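Local coordinates for protein esterase (Xanthomonas oryzae pv. oryzae, PDB 3H2G) that is a cell wall-degrading esterase linked to virulence on rice, hydrolysing ester bonds and probably built on the alpha/beta-hydrolase scaffold, at residues R4-S10 and E48-I54; P87-L91 and L234-A238. All coordinates share one frame; numbering follows the deposited sequence.

In the fold
Both contacts belong to one chain, which has the mixed sheet and helices expected of an alpha/beta hydrolase. Contact 1 joins strands 7-16 and 43-54 at one margin of that sheet, its centre about 19 Å from the chain centre. Contact 2 lies deeper, its centre about 11 Å from the chain centre. There the loop after strand 79-85 meets helix 231-246. The centres of the two contacts are about 24 Å apart, and their nearest atoms stay about 13 Å apart without touching. Both segments of contact 1 precede those of contact 2 in the sequence. The side chain of Thr88 in contact 2 lies near, without touching, Ser176, His377 and Asp336, probably the catalytic triad.

Contact 1. Residues R4-S10 and E48-I54; sequences RGTLLTS and EFTYATI
Residues 7-10 and 48-54 run antiparallel, their short axes 4.5 Å apart and at 165°. A classic beta bulge sets two residues, Leu8 and Thr9, opposite Thr50 alone, shifting the register by one. Leu8 N donates to Thr50 O (2.9 Å), and Thr9 N adds a weak bond to the same oxygen. Thr50 N returns a bond to Thr9 O. Ahead of the strand, Gly5 N bonds Ala52 O (2.9 Å), and Ala52 N bonds Thr6 O. Strand 7-16 is outermost at this margin of the mixed sheet of what is probably an alpha/beta hydrolase. At the bulge the hydroxyls of Thr9 and Thr50 are bonded, OG1 to OG1, at 2.6 Å. Each hydroxyl sits between its own backbone N and carbonyl carbon (chi1 71° and 61°). On the other face, Leu7 CD1 lies 3.8 Å from Phe49 CB, and the two side chains cross at about a right angle. The Tyr51 ring leads away and packs on helix 141-162; its OH bonds Ser123 OG of strand 119-123. Ile54 CD1 lies over one face of the Arg4 guanidinium, near its rim and 3.5 Å from NH1, while Arg4 NE forms a salt bridge with Asp150.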
loop_
_atom_site.group_PDB
_atom_site.type_symbol
_atom_site.label_atom_id
_atom_site.label_comp_id
_atom_site.label_asym_id
_atom_site.label_seq_id
_atom_site.Cartn_x
_atom_site.Cartn_y
_atom_site.Cartn_z
ATOM N N ARG A 4 9.112 17.144 -10.980
ATOM C CA ARG A 4 8.415 15.973 -10.454
ATOM C C ARG A 4 7.700 15.218 -11.571
ATOM O O ARG A 4 7.013 15.822 -12.397
ATOM C CB ARG A 4 7.389 16.390 -9.392
ATOM C CG ARG A 4 7.987 16.889 -8.087
ATOM C CD ARG A 4 6.897 17.169 -7.058
ATOM N NE ARG A 4 6.034 16.008 -6.843
ATOM C CZ ARG A 4 4.984 15.996 -6.028
ATOM N NH1 ARG A 4 4.662 17.085 -5.342
ATOM N NH2 ARG A 4 4.247 14.899 -5.906
ATOM N N GLY A 5 7.867 13.900 -11.594
ATOM C CA GLY A 5 7.223 13.093 -12.614
ATOM C C GLY A 5 8.071 12.832 -13.846
ATOM O O GLY A 5 7.686 12.040 -14.710
ATOM N N THR A 6 9.219 13.494 -13.946
ATOM C CA THR A 6 10.098 13.300 -15.097
ATOM C C THR A 6 10.521 11.838 -15.225
ATOM O O THR A 6 10.958 11.222 -14.250
ATOM C CB THR A 6 11.372 14.178 -14.996
ATOM O OG1 THR A 6 11.011 15.562 -15.074
ATOM C CG2 THR A 6 12.340 13.852 -16.127
ATOM N N LEU A 7 10.385 11.285 -16.427
ATOM C CA LEU A 7 10.763 9.896 -16.690
ATOM C C LEU A 7 12.270 9.821 -16.938
ATOM O O LEU A 7 12.773 10.389 -17.910
ATOM C CB LEU A 7 10.018 9.367 -17.918
ATOM C CG LEU A 7 10.298 7.920 -18.336
ATOM C CD1 LEU A 7 9.710 6.961 -17.305
ATOM C CD2 LEU A 7 9.692 7.657 -19.704
ATOM N N LEU A 8 12.982 9.115 -16.063
ATOM C CA LEU A 8 14.433 8.976 -16.184
ATOM C C LEU A 8 14.841 7.785 -17.053
ATOM O O LEU A 8 15.705 7.912 -17.920
ATOM C CB LEU A 8 15.052 8.860 -14.788
ATOM C CG LEU A 8 14.834 10.106 -13.922
ATOM C CD1 LEU A 8 15.343 9.863 -12.508
ATOM C CD2 LEU A 8 15.553 11.291 -14.553
ATOM N N THR A 9 14.239 6.627 -16.802
ATOM C CA THR A 9 14.513 5.430 -17.594
ATOM C C THR A 9 13.244 4.588 -17.638
ATOM O O THR A 9 12.358 4.735 -16.795
ATOM C CB THR A 9 15.644 4.552 -16.996
ATOM O OG1 THR A 9 15.178 3.907 -15.803
ATOM C CG2 THR A 9 16.878 5.398 -16.667
ATOM N N SER A 10 13.153 3.713 -18.630
ATOM C CA SER A 10 12.005 2.828 -18.762
ATOM C C SER A 10 12.484 1.597 -19.509
ATOM O O SER A 10 13.391 1.675 -20.341
ATOM C CB SER A 10 10.856 3.511 -19.515
ATOM O OG SER A 10 11.231 3.882 -20.827
ATOM N N GLU A 48 8.922 -1.450 -16.574
ATOM C CA GLU A 48 9.469 -0.886 -15.352
ATOM C C GLU A 48 9.996 0.489 -15.723
ATOM O O GLU A 48 10.221 0.777 -16.901
ATOM C CB GLU A 48 10.603 -1.763 -14.812
ATOM C CG GLU A 48 11.798 -1.884 -15.747
ATOM C CD GLU A 48 12.819 -2.891 -15.261
ATOM O OE1 GLU A 48 13.854 -3.058 -15.940
ATOM O OE2 GLU A 48 12.590 -3.519 -14.206
ATOM N N PHE A 49 10.186 1.343 -14.727
ATOM C CA PHE A 49 10.683 2.679 -15.004
ATOM C C PHE A 49 11.175 3.373 -13.740
ATOM O O PHE A 49 10.857 2.955 -12.625
ATOM C CB PHE A 49 9.578 3.509 -15.682
ATOM C CG PHE A 49 8.359 3.737 -14.821
ATOM C CD1 PHE A 49 8.269 4.860 -14.001
ATOM C CD2 PHE A 49 7.310 2.819 -14.817
ATOM C CE1 PHE A 49 7.146 5.065 -13.186
ATOM C CE2 PHE A 49 6.182 3.014 -14.005
ATOM C CZ PHE A 49 6.102 4.137 -13.190
ATOM N N THR A 50 11.983 4.413 -13.922
ATOM C CA THR A 50 12.487 5.191 -12.795
ATOM C C THR A 50 12.096 6.628 -13.089
ATOM O O THR A 50 11.969 7.020 -14.253
ATOM C CB THR A 50 14.018 5.079 -12.640
ATOM O OG1 THR A 50 14.666 5.576 -13.817
ATOM C CG2 THR A 50 14.416 3.626 -12.415
ATOM N N TYR A 51 11.891 7.417 -12.043
ATOM C CA TYR A 51 11.470 8.795 -12.242
ATOM C C TYR A 51 11.905 9.733 -11.131
ATOM O O TYR A 51 12.339 9.303 -10.062
ATOM C CB TYR A 51 9.944 8.846 -12.370
ATOM C CG TYR A 51 9.218 8.280 -11.161
ATOM C CD1 TYR A 51 9.089 6.900 -10.976
ATOM C CD2 TYR A 51 8.678 9.125 -10.191
ATOM C CE1 TYR A 51 8.440 6.376 -9.849
ATOM C CE2 TYR A 51 8.030 8.615 -9.059
ATOM C CZ TYR A 51 7.915 7.240 -8.896
ATOM O OH TYR A 51 7.271 6.736 -7.786
ATOM N N ALA A 52 11.782 11.025 -11.404
ATOM C CA ALA A 52 12.134 12.052 -10.444
ATOM C C ALA A 52 10.911 12.328 -9.577
ATOM O O ALA A 52 9.786 12.378 -10.073
ATOM C CB ALA A 52 12.559 13.327 -11.175
ATOM N N THR A 53 11.135 12.502 -8.280
ATOM C CA THR A 53 10.047 12.788 -7.355
ATOM C C THR A 53 10.621 13.593 -6.194
ATOM O O THR A 53 11.702 14.172 -6.322
ATOM C CB THR A 53 9.393 11.477 -6.851
ATOM O OG1 THR A 53 8.235 11.788 -6.067
ATOM C CG2 THR A 53 10.379 10.664 -6.019
ATOM N N ILE A 54 9.912 13.647 -5.070
ATOM C CA ILE A 54 10.402 14.405 -3.923
ATOM C C ILE A 54 10.523 13.578 -2.656
ATOM O O ILE A 54 9.850 12.558 -2.497
ATOM C CB ILE A 54 9.487 15.610 -3.597
ATOM C CG1 ILE A 54 8.034 15.142 -3.480
ATOM C CG2 ILE A 54 9.648 16.694 -4.661
ATOM C CD1 ILE A 54 7.084 16.197 -2.940
#

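Contact 2. Residues P87-L91 and L234-A238; sequences PTEAL and LGSYA
Tyr237 extends toward the 87-91 loop because its CG stands anti to the backbone N (chi1 -157°). Thr88 OG1 lies beside the backbone N, anti to the carbonyl carbon (chi1 -52°), which leaves CG2 anti to N and facing the tyrosine ring. The contact thus joins the loop after strand 79-85 to helix 231-246, in what is probably an alpha/beta-hydrolase fold. Thr88 and Tyr237 lie alongside each other, their side chains pointing opposite ways. Thr88 CG2 lies 3.6 Å from Tyr237 CD1 and 3.7 Å from Tyr237 CE1, approaching the ring obliquely. The Thr88 hydroxyl takes another path and bonds the OH of Tyr138. Leu234, nearly one helical turn before Tyr237, brings its CD2 methyl to 4.0 Å from Thr88 CG2. The threonine methyl therefore meets both helix side chains.

Ala90 packs more loosely, with CB 4.2 Å from Tyr237 CE1. Its other neighbours include Leu275 and Met278 of helix 275-280. The Tyr237 ring also stacks with Tyr138 and meets the ring of Phe269. These neighbours would limit its rotation. Within the loop, Leu91 N donates to Glu89 OE2 (3.0 Å), which accepts with its anti lone pair, away from OE1. The Glu89 side chain thus folds back on its own loop, while its main-chain carbonyl serves the helix. Tyr237 OH donates to Glu89 O at 2.8 Å, reaching it 26° out of the carbonyl plane.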
loop_
_atom_site.group_PDB
_atom_site.type_symbol
_atom_site.label_atom_id
_atom_site.label_comp_id
_atom_site.label_asym_id
_atom_site.label_seq_id
_atom_site.Cartn_x
_atom_site.Cartn_y
_atom_site.Cartn_z
ATOM N N PRO A 87 1.804 -3.458 -0.673
ATOM C CA PRO A 87 1.861 -3.689 0.775
ATOM C C PRO A 87 3.255 -3.514 1.381
ATOM O O PRO A 87 4.224 -3.246 0.675
ATOM C CB PRO A 87 1.342 -5.119 0.912
ATOM C CG PRO A 87 1.862 -5.771 -0.338
ATOM C CD PRO A 87 1.544 -4.719 -1.394
ATOM N N THR A 88 3.346 -3.675 2.696
ATOM C CA THR A 88 4.613 -3.514 3.405
ATOM C C THR A 88 5.750 -4.297 2.764
ATOM O O THR A 88 5.625 -5.496 2.498
ATOM C CB THR A 88 4.491 -3.957 4.880
ATOM O OG1 THR A 88 3.367 -3.302 5.479
ATOM C CG2 THR A 88 5.754 -3.578 5.657
ATOM N N GLU A 89 6.858 -3.608 2.516
ATOM C CA GLU A 89 8.034 -4.220 1.910
ATOM C C GLU A 89 9.274 -3.856 2.719
ATOM O O GLU A 89 9.658 -2.686 2.784
ATOM C CB GLU A 89 8.206 -3.731 0.469
ATOM C CG GLU A 89 9.430 -4.315 -0.222
ATOM C CD GLU A 89 9.352 -5.823 -0.339
ATOM O OE1 GLU A 89 8.551 -6.306 -1.165
ATOM O OE2 GLU A 89 10.078 -6.524 0.399
ATOM N N ALA A 90 9.895 -4.862 3.330
ATOM C CA ALA A 90 11.093 -4.652 4.142
ATOM C C ALA A 90 12.389 -4.913 3.376
ATOM O O ALA A 90 13.467 -4.552 3.850
ATOM C CB ALA A 90 11.041 -5.533 5.387
ATOM N N LEU A 91 12.294 -5.552 2.211
ATOM C CA LEU A 91 13.493 -5.821 1.411
ATOM C C LEU A 91 13.743 -4.588 0.554
ATOM O O LEU A 91 13.050 -4.355 -0.435
ATOM C CB LEU A 91 13.301 -7.052 0.514
ATOM C CG LEU A 91 14.559 -7.524 -0.234
ATOM C CD1 LEU A 91 15.543 -8.136 0.756
ATOM C CD2 LEU A 91 14.188 -8.551 -1.297
ATOM N N LEU A 234 5.909 -5.272 12.049
ATOM C CA LEU A 234 5.246 -4.073 11.540
ATOM C C LEU A 234 5.418 -2.879 12.481
ATOM O O LEU A 234 5.620 -1.747 12.035
ATOM C CB LEU A 234 3.758 -4.360 11.310
ATOM C CG LEU A 234 3.473 -5.475 10.299
ATOM C CD1 LEU A 234 1.980 -5.764 10.236
ATOM C CD2 LEU A 234 3.997 -5.067 8.934
ATOM N N GLY A 235 5.342 -3.136 13.782
ATOM C CA GLY A 235 5.512 -2.067 14.749
ATOM C C GLY A 235 6.924 -1.511 14.694
ATOM O O GLY A 235 7.127 -0.299 14.775
ATOM N N SER A 236 7.909 -2.397 14.563
ATOM C CA SER A 236 9.303 -1.968 14.487
ATOM C C SER A 236 9.549 -1.147 13.223
ATOM O O SER A 236 10.236 -0.126 13.263
ATOM C CB SER A 236 10.234 -3.183 14.527
ATOM O OG SER A 236 10.135 -3.840 15.784
ATOM N N TYR A 237 8.991 -1.589 12.100
ATOM C CA TYR A 237 9.159 -0.855 10.844
ATOM C C TYR A 237 8.597 0.563 11.030
ATOM O O TYR A 237 9.226 1.553 10.655
ATOM C CB TYR A 237 8.409 -1.578 9.714
ATOM C CG TYR A 237 8.909 -1.283 8.307
ATOM C CD1 TYR A 237 8.602 -2.143 7.253
ATOM C CD2 TYR A 237 9.717 -0.173 8.036
ATOM C CE1 TYR A 237 9.088 -1.917 5.965
ATOM C CE2 TYR A 237 10.214 0.064 6.745
ATOM C CZ TYR A 237 9.894 -0.818 5.718
ATOM O OH TYR A 237 10.384 -0.618 4.449
ATOM N N ALA A 238 7.415 0.650 11.632
ATOM C CA ALA A 238 6.761 1.935 11.871
ATOM C C ALA A 238 7.583 2.880 12.744
ATOM O O ALA A 238 7.723 4.059 12.424
ATOM C CB ALA A 238 5.391 1.711 12.505
#